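PDB 4O7R: phosphoribosylaminoimidazole-succinocarboxamide synthase, which joins the carboxylate of the purine precursor CAIR to L-aspartate at the cost of ATP, forming SAICAR in de novo IMP biosynthesis. Local coordinates for residues Leu88-Arg93 with Pro115-Tyr120; Asn94-Ser99 with Tyr110-Pro115; Lys155-Leu160 with Val172-Glu177. All coordinates share one frame; numbering follows the deposited sequence.

The three contacts gather on one antiparallel sheet beside the uridine-5'-monophosphate site. Contact 1 pairs strands 84-93 and 111-121. Contact 2 falls within the excursion between those two strands, its centre about 12 Å from that of contact 1, and Pro115 belongs to both. Contact 3 comes later in the chain and packs helix 143-166 against strand 169-180, the neighbour of strand 84-93 on its other side; its centre lies about 9 Å from contact 1 and 13 Å from contact 2. Each touches the nucleotide, through Arg93, Ser99 and Asp173 respectively, so neighbouring strands and the loop between them together build one phosphate and ribose pocket.

Contact 1. Residues Leu88-Arg93 with Pro115-Tyr120; sequences LEVVVR and PIVELY. With U5P (uridine-5'-monophosphate), chain B.
Strands 88-93 and 115-120 run antiparallel at 162°, their axes approaching to 4.6 Å, as adjacent members of the central antiparallel sheet of the SAICAR synthetase fold. Glu89 with Tyr120, Val91 with Glu118 and Arg93 with Ile116 are hydrogen-bonded pairs, each joined by two backbone bonds; the Val91 N to Glu118 O bond is 2.7 Å long and nearly straight. One face of the sheet is apolar: Val90 CG1 meets Val117 CG1 at 3.9 Å, and Val92 continues the layer beneath helix 143-166. The face bearing Val91, Arg93, Glu118 and Tyr120 looks toward the nucleotide. There Val91 CG2, set beside its own backbone N, lies 3.6 Å from Tyr120 CE2, while its other methyl, CG1, packs on U5P C5'. The Arg93 chain bends at CG-CD (chi3 76°), which brings NH1 and NH2 to the phosphate with NH1 also facing Glu118. Its NH2 reaches U5P O1P at 2.6 Å, and NH1 makes a longer bond to U5P O3P. The same NH1 forms a salt bridge to Glu118 OE1 at 2.8 Å, the acceptor lying near the guanidinium plane, which is turned 67° from the carboxylate. This second-shell carboxylate probably helps hold the arginine in position for the phosphate. Glu118 OE1 is gripped from opposite faces of its plane, by Arg93 NH1 and by Tyr120 OH at 2.6 Å.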
loop_
_atom_site.group_PDB
_atom_site.type_symbol
_atom_site.label_atom_id
_atom_site.label_comp_id
_atom_site.label_asym_id
_atom_site.label_seq_id
_atom_site.Cartn_x
_atom_site.Cartn_y
_atom_site.Cartn_z
ATOM N N LEU A 88 1.402 -7.377 11.777
ATOM C CA LEU A 88 0.457 -6.799 10.815
ATOM C C LEU A 88 -0.839 -6.375 11.457
ATOM O O LEU A 88 -1.274 -6.954 12.455
ATOM C CB LEU A 88 0.119 -7.780 9.687
ATOM C CG LEU A 88 1.218 -8.502 8.901
ATOM C CD1 LEU A 88 0.647 -9.782 8.300
ATOM C CD2 LEU A 88 1.813 -7.598 7.833
ATOM N N GLU A 89 -1.452 -5.357 10.860
ATOM C CA GLU A 89 -2.865 -5.103 11.005
ATOM C C GLU A 89 -3.499 -5.357 9.641
ATOM O O GLU A 89 -3.048 -4.825 8.625
ATOM C CB GLU A 89 -3.104 -3.687 11.478
ATOM C CG GLU A 89 -2.678 -3.495 12.916
ATOM C CD GLU A 89 -2.454 -2.036 13.253
ATOM O OE1 GLU A 89 -2.327 -1.734 14.458
ATOM O OE2 GLU A 89 -2.383 -1.196 12.309
ATOM N N VAL A 90 -4.520 -6.207 9.618
ATOM C CA VAL A 90 -5.106 -6.675 8.367
ATOM C C VAL A 90 -6.496 -6.083 8.296
ATOM O O VAL A 90 -7.348 -6.444 9.087
ATOM C CB VAL A 90 -5.189 -8.220 8.333
ATOM C CG1 VAL A 90 -5.713 -8.720 6.992
ATOM C CG2 VAL A 90 -3.819 -8.820 8.609
ATOM N N VAL A 91 -6.728 -5.190 7.343
ATOM C CA VAL A 91 -7.992 -4.456 7.302
ATOM C C VAL A 91 -8.892 -4.937 6.159
ATOM O O VAL A 91 -8.467 -5.058 5.010
ATOM C CB VAL A 91 -7.761 -2.925 7.237
ATOM C CG1 VAL A 91 -9.089 -2.197 7.108
ATOM C CG2 VAL A 91 -7.023 -2.451 8.482
ATOM N N VAL A 92 -10.140 -5.238 6.484
ATOM C CA VAL A 92 -11.081 -5.672 5.460
ATOM C C VAL A 92 -12.126 -4.562 5.332
ATOM O O VAL A 92 -12.639 -4.073 6.349
ATOM C CB VAL A 92 -11.683 -7.060 5.779
ATOM C CG1 VAL A 92 -12.562 -7.583 4.630
ATOM C CG2 VAL A 92 -10.574 -8.049 6.053
ATOM N N ARG A 93 -12.391 -4.131 4.093
ATOM C CA ARG A 93 -13.314 -2.999 3.842
ATOM C C ARG A 93 -14.435 -3.362 2.861
ATOM O O ARG A 93 -14.157 -3.805 1.748
ATOM C CB ARG A 93 -12.523 -1.756 3.370
ATOM C CG ARG A 93 -11.142 -1.655 4.032
ATOM C CD ARG A 93 -10.400 -0.367 3.688
ATOM N NE ARG A 93 -10.949 0.754 4.435
ATOM C CZ ARG A 93 -10.267 1.550 5.249
ATOM N NH1 ARG A 93 -8.950 1.404 5.433
ATOM N NH2 ARG A 93 -10.924 2.505 5.890
ATOM N N PRO A 115 -14.988 -7.039 -1.336
ATOM C CA PRO A 115 -14.198 -6.614 -0.192
ATOM C C PRO A 115 -12.755 -6.203 -0.561
ATOM O O PRO A 115 -12.158 -6.769 -1.476
ATOM C CB PRO A 115 -14.233 -7.843 0.727
ATOM C CG PRO A 115 -15.485 -8.571 0.328
ATOM C CD PRO A 115 -15.504 -8.411 -1.158
ATOM N N ILE A 116 -12.239 -5.168 0.106
ATOM C CA ILE A 116 -10.851 -4.729 -0.078
ATOM C C ILE A 116 -10.085 -5.192 1.132
ATOM O O ILE A 116 -10.525 -4.943 2.248
ATOM C CB ILE A 116 -10.731 -3.196 -0.177
ATOM C CG1 ILE A 116 -11.117 -2.739 -1.572
ATOM C CG2 ILE A 116 -9.298 -2.743 0.100
ATOM C CD1 ILE A 116 -11.095 -1.228 -1.738
ATOM N N VAL A 117 -8.959 -5.872 0.925
ATOM C CA VAL A 117 -8.067 -6.221 2.045
ATOM C C VAL A 117 -6.842 -5.311 2.003
ATOM O O VAL A 117 -6.221 -5.154 0.947
ATOM C CB VAL A 117 -7.671 -7.721 2.059
ATOM C CG1 VAL A 117 -6.894 -8.074 3.306
ATOM C CG2 VAL A 117 -8.896 -8.598 2.007
ATOM N N GLU A 118 -6.525 -4.684 3.142
ATOM C CA GLU A 118 -5.294 -3.901 3.296
ATOM C C GLU A 118 -4.382 -4.455 4.381
ATOM O O GLU A 118 -4.844 -4.912 5.426
ATOM C CB GLU A 118 -5.595 -2.423 3.572
ATOM C CG GLU A 118 -6.589 -1.839 2.584
ATOM C CD GLU A 118 -6.945 -0.392 2.842
ATOM O OE1 GLU A 118 -6.963 0.043 4.020
ATOM O OE2 GLU A 118 -7.215 0.309 1.843
ATOM N N LEU A 119 -3.084 -4.405 4.112
ATOM C CA LEU A 119 -2.062 -4.839 5.032
ATOM C C LEU A 119 -1.350 -3.610 5.546
ATOM O O LEU A 119 -0.943 -2.744 4.753
ATOM C CB LEU A 119 -1.038 -5.732 4.318
ATOM C CG LEU A 119 -1.555 -7.043 3.727
ATOM C CD1 LEU A 119 -0.379 -7.748 3.063
ATOM C CD2 LEU A 119 -2.194 -7.899 4.816
ATOM N N TYR A 120 -1.201 -3.546 6.868
ATOM C CA TYR A 120 -0.490 -2.457 7.540
ATOM C C TYR A 120 0.604 -3.078 8.391
ATOM O O TYR A 120 0.380 -4.105 9.038
ATOM C CB TYR A 120 -1.450 -1.635 8.422
ATOM C CG TYR A 120 -2.429 -0.818 7.628
ATOM C CD1 TYR A 120 -2.114 0.493 7.208
ATOM C CD2 TYR A 120 -3.674 -1.348 7.263
ATOM C CE1 TYR A 120 -3.019 1.239 6.458
ATOM C CE2 TYR A 120 -4.578 -0.604 6.521
ATOM C CZ TYR A 120 -4.244 0.675 6.112
ATOM O OH TYR A 120 -5.172 1.391 5.364
HETATM N N1 U5P B . -8.461 0.061 12.845
HETATM C C2 U5P B . -8.036 -0.507 14.090
HETATM N N3 U5P B . -6.834 -0.189 14.612
HETATM C C4 U5P B . -6.027 0.683 13.961
HETATM C C5 U5P B . -6.412 1.250 12.738
HETATM C C6 U5P B . -7.649 0.923 12.190
HETATM O O2 U5P B . -8.772 -1.301 14.704
HETATM O O4 U5P B . -4.910 0.980 14.441
HETATM C "C1'" U5P B . -9.773 -0.292 12.280
HETATM C "C2'" U5P B . -10.724 0.893 12.281
HETATM O "O2'" U5P B . -11.473 0.982 13.495
HETATM C "C3'" U5P B . -11.598 0.577 11.082
HETATM C "C4'" U5P B . -10.676 -0.136 10.088
HETATM O "O3'" U5P B . -12.596 -0.357 11.473
HETATM O "O4'" U5P B . -9.648 -0.710 10.906
HETATM C "C5'" U5P B . -10.085 0.785 9.008
HETATM O "O5'" U5P B . -9.377 1.864 9.622
HETATM P P U5P B . -8.861 3.172 8.840
HETATM O O1P U5P B . -9.997 3.658 8.005
HETATM O O2P U5P B . -8.476 4.117 9.966
HETATM O O3P U5P B . -7.673 2.669 8.045
#

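Contact 2. Residues Asn94-Ser99 with Tyr110-Pro115; sequences NVVAGS and YELPEP. With U5P (uridine-5'-monophosphate), chain B.
Leu112 packs against the backbone of Asn94 where the chain leaves strand 84-93 and returns as the start of strand 111-121. A short antiparallel pairing centred on Val95 and Glu111 joins the two, with Leu112 N bonded to Asn94 O at 2.8 Å and Val96 N to Tyr110 O at 2.8 Å. From CB outward, Leu112 follows the Asn94 peptide: CB lies 3.2 Å from Asn94 O, CG 3.4 Å from that oxygen, and CD1 3.5 Å from it. The other methyl, CD2, turns to Val96 CG2 at 3.9 Å. CG sits beside the leucine's own N (chi1 -64°), which keeps the branch over the carbonyl that this N-H binds. Val96 CG2 also touches Tyr110 CB, so one methyl serves two neighbours. Asn94 OD1 lies beside Pro115, 3.8 Å from its CG, while its ND2 bonds Leu171 O and Asn157 OD1. Farther along the loop, Ser99 offers its N to U5P O1P and its OG to U5P O3P at 2.8 Å. Two backbone bonds thus close the base of the loop, with Leu112 and Val96 packed beside them, while farther on Ser99 supplies an N-H and a hydroxyl suited to an anionic phosphate.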
loop_
_atom_site.group_PDB
_atom_site.type_symbol
_atom_site.label_atom_id
_atom_site.label_comp_id
_atom_site.label_asym_id
_atom_site.label_seq_id
_atom_site.Cartn_x
_atom_site.Cartn_y
_atom_site.Cartn_z
ATOM N N ASN A 94 -15.690 -3.219 3.295
ATOM C CA ASN A 94 -16.887 -3.431 2.440
ATOM C C ASN A 94 -17.484 -2.090 1.954
ATOM O O ASN A 94 -17.921 -1.967 0.791
ATOM C CB ASN A 94 -17.969 -4.209 3.205
ATOM C CG ASN A 94 -17.452 -5.530 3.763
ATOM O OD1 ASN A 94 -17.004 -6.383 3.004
ATOM N ND2 ASN A 94 -17.477 -5.693 5.089
ATOM N N VAL A 95 -17.497 -1.104 2.854
ATOM C CA VAL A 95 -18.035 0.229 2.590
ATOM C C VAL A 95 -16.915 1.273 2.776
ATOM O O VAL A 95 -16.089 1.146 3.688
ATOM C CB VAL A 95 -19.232 0.544 3.522
ATOM C CG1 VAL A 95 -19.729 1.975 3.314
ATOM C CG2 VAL A 95 -20.376 -0.434 3.282
ATOM N N VAL A 96 -16.859 2.282 1.903
ATOM C CA VAL A 96 -15.806 3.308 1.993
ATOM C C VAL A 96 -16.009 4.153 3.257
ATOM O O VAL A 96 -17.117 4.646 3.522
ATOM C CB VAL A 96 -15.734 4.198 0.723
ATOM C CG1 VAL A 96 -14.771 5.366 0.911
ATOM C CG2 VAL A 96 -15.294 3.375 -0.472
ATOM N N ALA A 97 -14.943 4.266 4.046
ATOM C CA ALA A 97 -14.938 5.052 5.292
ATOM C C ALA A 97 -13.508 5.324 5.705
ATOM O O ALA A 97 -12.583 4.737 5.143
ATOM C CB ALA A 97 -15.681 4.333 6.407
ATOM N N GLY A 98 -13.328 6.210 6.688
ATOM C CA GLY A 98 -11.990 6.547 7.225
ATOM C C GLY A 98 -10.894 6.776 6.189
ATOM O O GLY A 98 -11.064 7.531 5.228
ATOM N N SER A 99 -9.772 6.095 6.370
ATOM C CA SER A 99 -8.556 6.336 5.567
ATOM C C SER A 99 -8.694 5.973 4.057
ATOM O O SER A 99 -7.947 6.496 3.212
ATOM C CB SER A 99 -7.365 5.584 6.204
ATOM O OG SER A 99 -7.341 4.240 5.728
ATOM N N TYR A 110 -19.846 4.622 0.270
ATOM C CA TYR A 110 -19.809 3.911 -1.003
ATOM C C TYR A 110 -19.662 2.392 -0.788
ATOM O O TYR A 110 -18.747 1.917 -0.093
ATOM C CB TYR A 110 -18.660 4.448 -1.822
ATOM C CG TYR A 110 -18.522 3.920 -3.233
ATOM C CD1 TYR A 110 -18.954 4.692 -4.318
ATOM C CD2 TYR A 110 -17.901 2.684 -3.495
ATOM C CE1 TYR A 110 -18.801 4.246 -5.609
ATOM C CE2 TYR A 110 -17.742 2.228 -4.805
ATOM C CZ TYR A 110 -18.196 3.024 -5.850
ATOM O OH TYR A 110 -18.073 2.626 -7.157
ATOM N N GLU A 111 -20.580 1.644 -1.387
ATOM C CA GLU A 111 -20.577 0.202 -1.317
ATOM C C GLU A 111 -19.563 -0.376 -2.308
ATOM O O GLU A 111 -19.752 -0.264 -3.507
ATOM C CB GLU A 111 -21.974 -0.305 -1.658
ATOM C CG GLU A 111 -22.066 -1.789 -1.970
ATOM C CD GLU A 111 -22.669 -2.552 -0.829
ATOM O OE1 GLU A 111 -22.126 -2.441 0.301
ATOM O OE2 GLU A 111 -23.700 -3.225 -1.056
ATOM N N LEU A 112 -18.500 -0.995 -1.807
ATOM C CA LEU A 112 -17.476 -1.589 -2.682
ATOM C C LEU A 112 -18.038 -2.795 -3.463
ATOM O O LEU A 112 -18.869 -3.533 -2.930
ATOM C CB LEU A 112 -16.206 -1.956 -1.881
ATOM C CG LEU A 112 -15.466 -0.745 -1.267
ATOM C CD1 LEU A 112 -14.591 -1.127 -0.068
ATOM C CD2 LEU A 112 -14.669 0.031 -2.312
ATOM N N PRO A 113 -17.595 -2.981 -4.730
ATOM C CA PRO A 113 -18.107 -4.102 -5.550
ATOM C C PRO A 113 -17.647 -5.458 -5.022
ATOM O O PRO A 113 -18.294 -6.475 -5.287
ATOM C CB PRO A 113 -17.534 -3.828 -6.959
ATOM C CG PRO A 113 -16.375 -2.892 -6.759
ATOM C CD PRO A 113 -16.568 -2.184 -5.434
ATOM N N GLU A 114 -16.537 -5.467 -4.283
ATOM C CA GLU A 114 -16.090 -6.631 -3.529
ATOM C C GLU A 114 -15.216 -6.166 -2.341
ATOM O O GLU A 114 -14.716 -5.048 -2.367
ATOM C CB GLU A 114 -15.292 -7.567 -4.444
ATOM C CG GLU A 114 -14.024 -6.950 -5.009
ATOM C CD GLU A 114 -13.390 -7.837 -6.050
ATOM O OE1 GLU A 114 -13.787 -7.711 -7.230
ATOM O OE2 GLU A 114 -12.510 -8.664 -5.683
ATOM N N PRO A 115 -14.988 -7.039 -1.336
ATOM C CA PRO A 115 -14.198 -6.614 -0.192
ATOM C C PRO A 115 -12.755 -6.203 -0.561
ATOM O O PRO A 115 -12.158 -6.769 -1.476
ATOM C CB PRO A 115 -14.233 -7.843 0.727
ATOM C CG PRO A 115 -15.485 -8.571 0.328
ATOM C CD PRO A 115 -15.504 -8.411 -1.158
HETATM N N1 U5P B . -8.461 0.061 12.845
HETATM C C2 U5P B . -8.036 -0.507 14.090
HETATM N N3 U5P B . -6.834 -0.189 14.612
HETATM C C4 U5P B . -6.027 0.683 13.961
HETATM C C5 U5P B . -6.412 1.250 12.738
HETATM C C6 U5P B . -7.649 0.923 12.190
HETATM O O2 U5P B . -8.772 -1.301 14.704
HETATM O O4 U5P B . -4.910 0.980 14.441
HETATM C "C1'" U5P B . -9.773 -0.292 12.280
HETATM C "C2'" U5P B . -10.724 0.893 12.281
HETATM O "O2'" U5P B . -11.473 0.982 13.495
HETATM C "C3'" U5P B . -11.598 0.577 11.082
HETATM C "C4'" U5P B . -10.676 -0.136 10.088
HETATM O "O3'" U5P B . -12.596 -0.357 11.473
HETATM O "O4'" U5P B . -9.648 -0.710 10.906
HETATM C "C5'" U5P B . -10.085 0.785 9.008
HETATM O "O5'" U5P B . -9.377 1.864 9.622
HETATM P P U5P B . -8.861 3.172 8.840
HETATM O O1P U5P B . -9.997 3.658 8.005
HETATM O O2P U5P B . -8.476 4.117 9.966
HETATM O O3P U5P B . -7.673 2.669 8.045
#

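Contact 3. Residues Lys155-Leu160 with Val172-Glu177; sequences KVNEIL and VDFKLE. With U5P (uridine-5'-monophosphate), chain B.
Helix 155-160 crosses strand 172-176 at 132°, with the axes 10.5 Å apart, a helix-on-sheet packing made by side chains of the strand against the helix. Phe174 carries most of it. Its CG occupies the position between backbone N and carbonyl carbon (chi1 65°), and the ring reaches from the strand to the helix, where its outer atoms meet Val156, Asn157 and Leu160, little more than one helical turn, and CZ also touches the Asn157 backbone. Val156 CG1 approaches CE1 obliquely at 4.0 Å. Leu160 CD1 stands over one ring face, a looser contact at 4.5 Å from CZ. Asn157 comes to the rim: its CB lies in the ring plane, and its OD1 is 3.5 Å from Phe174 CE2, with the amide plane turned 39° from the ring. That oxygen is not left to the ring, for it accepts a hydrogen bond from Asn94 ND2, so this buried oxygen is satisfied. Leu176 CD1 completes the apolar patch against Val156 CG1 at 4.1 Å, and Leu176 CG lies at the edge of the Phe174 ring.

The alternate residues of the strand project to the nucleotide side. Asp173 OD1 accepts a short hydrogen bond from U5P O3' at 2.5 Å, and its OD2 pairs with Arg198. Lys175, bent at chi2 and chi3, lays CE 3.3 Å from U5P O2, while its NZ makes a salt bridge to Glu177 OE2 at 3.0 Å and another to Asp190. The strand therefore separates a largely apolar helix-facing side from a charged ligand-facing one. Around it, Val156 and Leu160 also pack on Leu60 of helix 45-62, Phe174 touches Val92 of strand 84-93 and Cys197 of strand 197-201, and those two strands border strand 169-180 in the sheet.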
loop_
_atom_site.group_PDB
_atom_site.type_symbol
_atom_site.label_atom_id
_atom_site.label_comp_id
_atom_site.label_asym_id
_atom_site.label_seq_id
_atom_site.Cartn_x
_atom_site.Cartn_y
_atom_site.Cartn_z
ATOM N N LYS A 155 -12.941 -14.684 4.765
ATOM C CA LYS A 155 -13.930 -15.643 5.282
ATOM C C LYS A 155 -14.561 -15.074 6.547
ATOM O O LYS A 155 -15.785 -15.112 6.696
ATOM C CB LYS A 155 -13.283 -17.023 5.524
ATOM C CG LYS A 155 -14.191 -18.076 6.127
ATOM C CD LYS A 155 -13.529 -19.460 6.144
ATOM C CE LYS A 155 -14.235 -20.396 7.150
ATOM N NZ LYS A 155 -13.565 -21.726 7.380
ATOM N N VAL A 156 -13.723 -14.535 7.439
ATOM C CA VAL A 156 -14.188 -13.840 8.640
ATOM C C VAL A 156 -15.163 -12.722 8.261
ATOM O O VAL A 156 -16.220 -12.558 8.895
ATOM C CB VAL A 156 -13.010 -13.258 9.466
ATOM C CG1 VAL A 156 -13.514 -12.285 10.520
ATOM C CG2 VAL A 156 -12.200 -14.370 10.125
ATOM N N ASN A 157 -14.811 -11.975 7.216
ATOM C CA ASN A 157 -15.657 -10.909 6.703
ATOM C C ASN A 157 -17.064 -11.417 6.397
ATOM O O ASN A 157 -18.032 -10.884 6.941
ATOM C CB ASN A 157 -15.010 -10.274 5.467
ATOM C CG ASN A 157 -15.798 -9.092 4.925
ATOM O OD1 ASN A 157 -16.357 -8.281 5.683
ATOM N ND2 ASN A 157 -15.845 -8.982 3.604
ATOM N N GLU A 158 -17.166 -12.462 5.558
ATOM C CA GLU A 158 -18.455 -13.058 5.163
ATOM C C GLU A 158 -19.243 -13.507 6.380
ATOM O O GLU A 158 -20.439 -13.257 6.468
ATOM C CB GLU A 158 -18.272 -14.248 4.204
ATOM C CG GLU A 158 -17.646 -13.877 2.868
ATOM C CD GLU A 158 -18.422 -12.776 2.148
ATOM O OE1 GLU A 158 -17.848 -11.679 1.900
ATOM O OE2 GLU A 158 -19.620 -13.006 1.848
ATOM N N ILE A 159 -18.579 -14.165 7.322
ATOM C CA ILE A 159 -19.276 -14.629 8.533
ATOM C C ILE A 159 -19.811 -13.448 9.366
ATOM O O ILE A 159 -20.971 -13.460 9.789
ATOM C CB ILE A 159 -18.394 -15.558 9.411
ATOM C CG1 ILE A 159 -17.979 -16.827 8.642
ATOM C CG2 ILE A 159 -19.114 -15.921 10.712
ATOM C CD1 ILE A 159 -16.695 -17.451 9.158
ATOM N N LEU A 160 -18.971 -12.431 9.587
ATOM C CA LEU A 160 -19.383 -11.275 10.386
ATOM C C LEU A 160 -20.425 -10.387 9.699
ATOM O O LEU A 160 -21.386 -9.957 10.348
ATOM C CB LEU A 160 -18.174 -10.452 10.864
ATOM C CG LEU A 160 -17.084 -11.088 11.746
ATOM C CD1 LEU A 160 -15.993 -10.077 12.042
ATOM C CD2 LEU A 160 -17.620 -11.654 13.054
ATOM N N VAL A 172 -18.991 -2.131 8.001
ATOM C CA VAL A 172 -18.332 -1.216 7.074
ATOM C C VAL A 172 -16.888 -1.664 6.761
ATOM O O VAL A 172 -16.533 -1.900 5.595
ATOM C CB VAL A 172 -18.441 0.199 7.675
ATOM C CG1 VAL A 172 -17.527 1.218 6.998
ATOM C CG2 VAL A 172 -19.914 0.625 7.708
ATOM N N ASP A 173 -16.083 -1.809 7.810
ATOM C CA ASP A 173 -14.719 -2.327 7.722
ATOM C C ASP A 173 -14.338 -2.862 9.100
ATOM O O ASP A 173 -15.119 -2.749 10.050
ATOM C CB ASP A 173 -13.729 -1.217 7.257
ATOM C CG ASP A 173 -13.787 0.017 8.131
ATOM O OD1 ASP A 173 -13.960 -0.148 9.348
ATOM O OD2 ASP A 173 -13.676 1.162 7.628
ATOM N N PHE A 174 -13.139 -3.419 9.224
ATOM C CA PHE A 174 -12.654 -3.889 10.524
ATOM C C PHE A 174 -11.205 -4.318 10.403
ATOM O O PHE A 174 -10.754 -4.656 9.307
ATOM C CB PHE A 174 -13.524 -5.048 11.052
ATOM C CG PHE A 174 -13.460 -6.304 10.214
ATOM C CD1 PHE A 174 -12.542 -7.305 10.510
ATOM C CD2 PHE A 174 -14.334 -6.494 9.159
ATOM C CE1 PHE A 174 -12.479 -8.460 9.743
ATOM C CE2 PHE A 174 -14.289 -7.663 8.396
ATOM C CZ PHE A 174 -13.358 -8.650 8.690
ATOM N N LYS A 175 -10.489 -4.308 11.524
ATOM C CA LYS A 175 -9.071 -4.687 11.570
ATOM C C LYS A 175 -8.912 -6.047 12.296
ATOM O O LYS A 175 -9.560 -6.282 13.334
ATOM C CB LYS A 175 -8.258 -3.592 12.255
ATOM C CG LYS A 175 -6.744 -3.818 12.352
ATOM C CD LYS A 175 -6.299 -4.559 13.617
ATOM C CE LYS A 175 -6.596 -3.748 14.889
ATOM N NZ LYS A 175 -6.306 -4.452 16.183
ATOM N N LEU A 176 -8.077 -6.923 11.724
ATOM C CA LEU A 176 -7.685 -8.196 12.334
ATOM C C LEU A 176 -6.174 -8.314 12.549
ATOM O O LEU A 176 -5.383 -7.720 11.827
ATOM C CB LEU A 176 -8.101 -9.392 11.457
ATOM C CG LEU A 176 -9.570 -9.637 11.137
ATOM C CD1 LEU A 176 -9.701 -10.845 10.208
ATOM C CD2 LEU A 176 -10.392 -9.795 12.414
ATOM N N GLU A 177 -5.782 -9.111 13.535
ATOM C CA GLU A 177 -4.381 -9.443 13.753
ATOM C C GLU A 177 -4.302 -10.952 13.895
ATOM O O GLU A 177 -5.307 -11.608 14.248
ATOM C CB GLU A 177 -3.850 -8.767 15.022
ATOM C CG GLU A 177 -3.947 -7.254 14.951
ATOM C CD GLU A 177 -3.196 -6.517 16.048
ATOM O OE1 GLU A 177 -2.318 -7.101 16.719
ATOM O OE2 GLU A 177 -3.483 -5.320 16.221
HETATM N N1 U5P B . -8.461 0.061 12.845
HETATM C C2 U5P B . -8.036 -0.507 14.090
HETATM N N3 U5P B . -6.834 -0.189 14.612
HETATM C C4 U5P B . -6.027 0.683 13.961
HETATM C C5 U5P B . -6.412 1.250 12.738
HETATM C C6 U5P B . -7.649 0.923 12.190
HETATM O O2 U5P B . -8.772 -1.301 14.704
HETATM O O4 U5P B . -4.910 0.980 14.441
HETATM C "C1'" U5P B . -9.773 -0.292 12.280
HETATM C "C2'" U5P B . -10.724 0.893 12.281
HETATM O "O2'" U5P B . -11.473 0.982 13.495
HETATM C "C3'" U5P B . -11.598 0.577 11.082
HETATM C "C4'" U5P B . -10.676 -0.136 10.088
HETATM O "O3'" U5P B . -12.596 -0.357 11.473
HETATM O "O4'" U5P B . -9.648 -0.710 10.906
HETATM C "C5'" U5P B . -10.085 0.785 9.008
HETATM O "O5'" U5P B . -9.377 1.864 9.622
HETATM P P U5P B . -8.861 3.172 8.840
HETATM O O1P U5P B . -9.997 3.658 8.005
HETATM O O2P U5P B . -8.476 4.117 9.966
HETATM O O3P U5P B . -7.673 2.669 8.045
#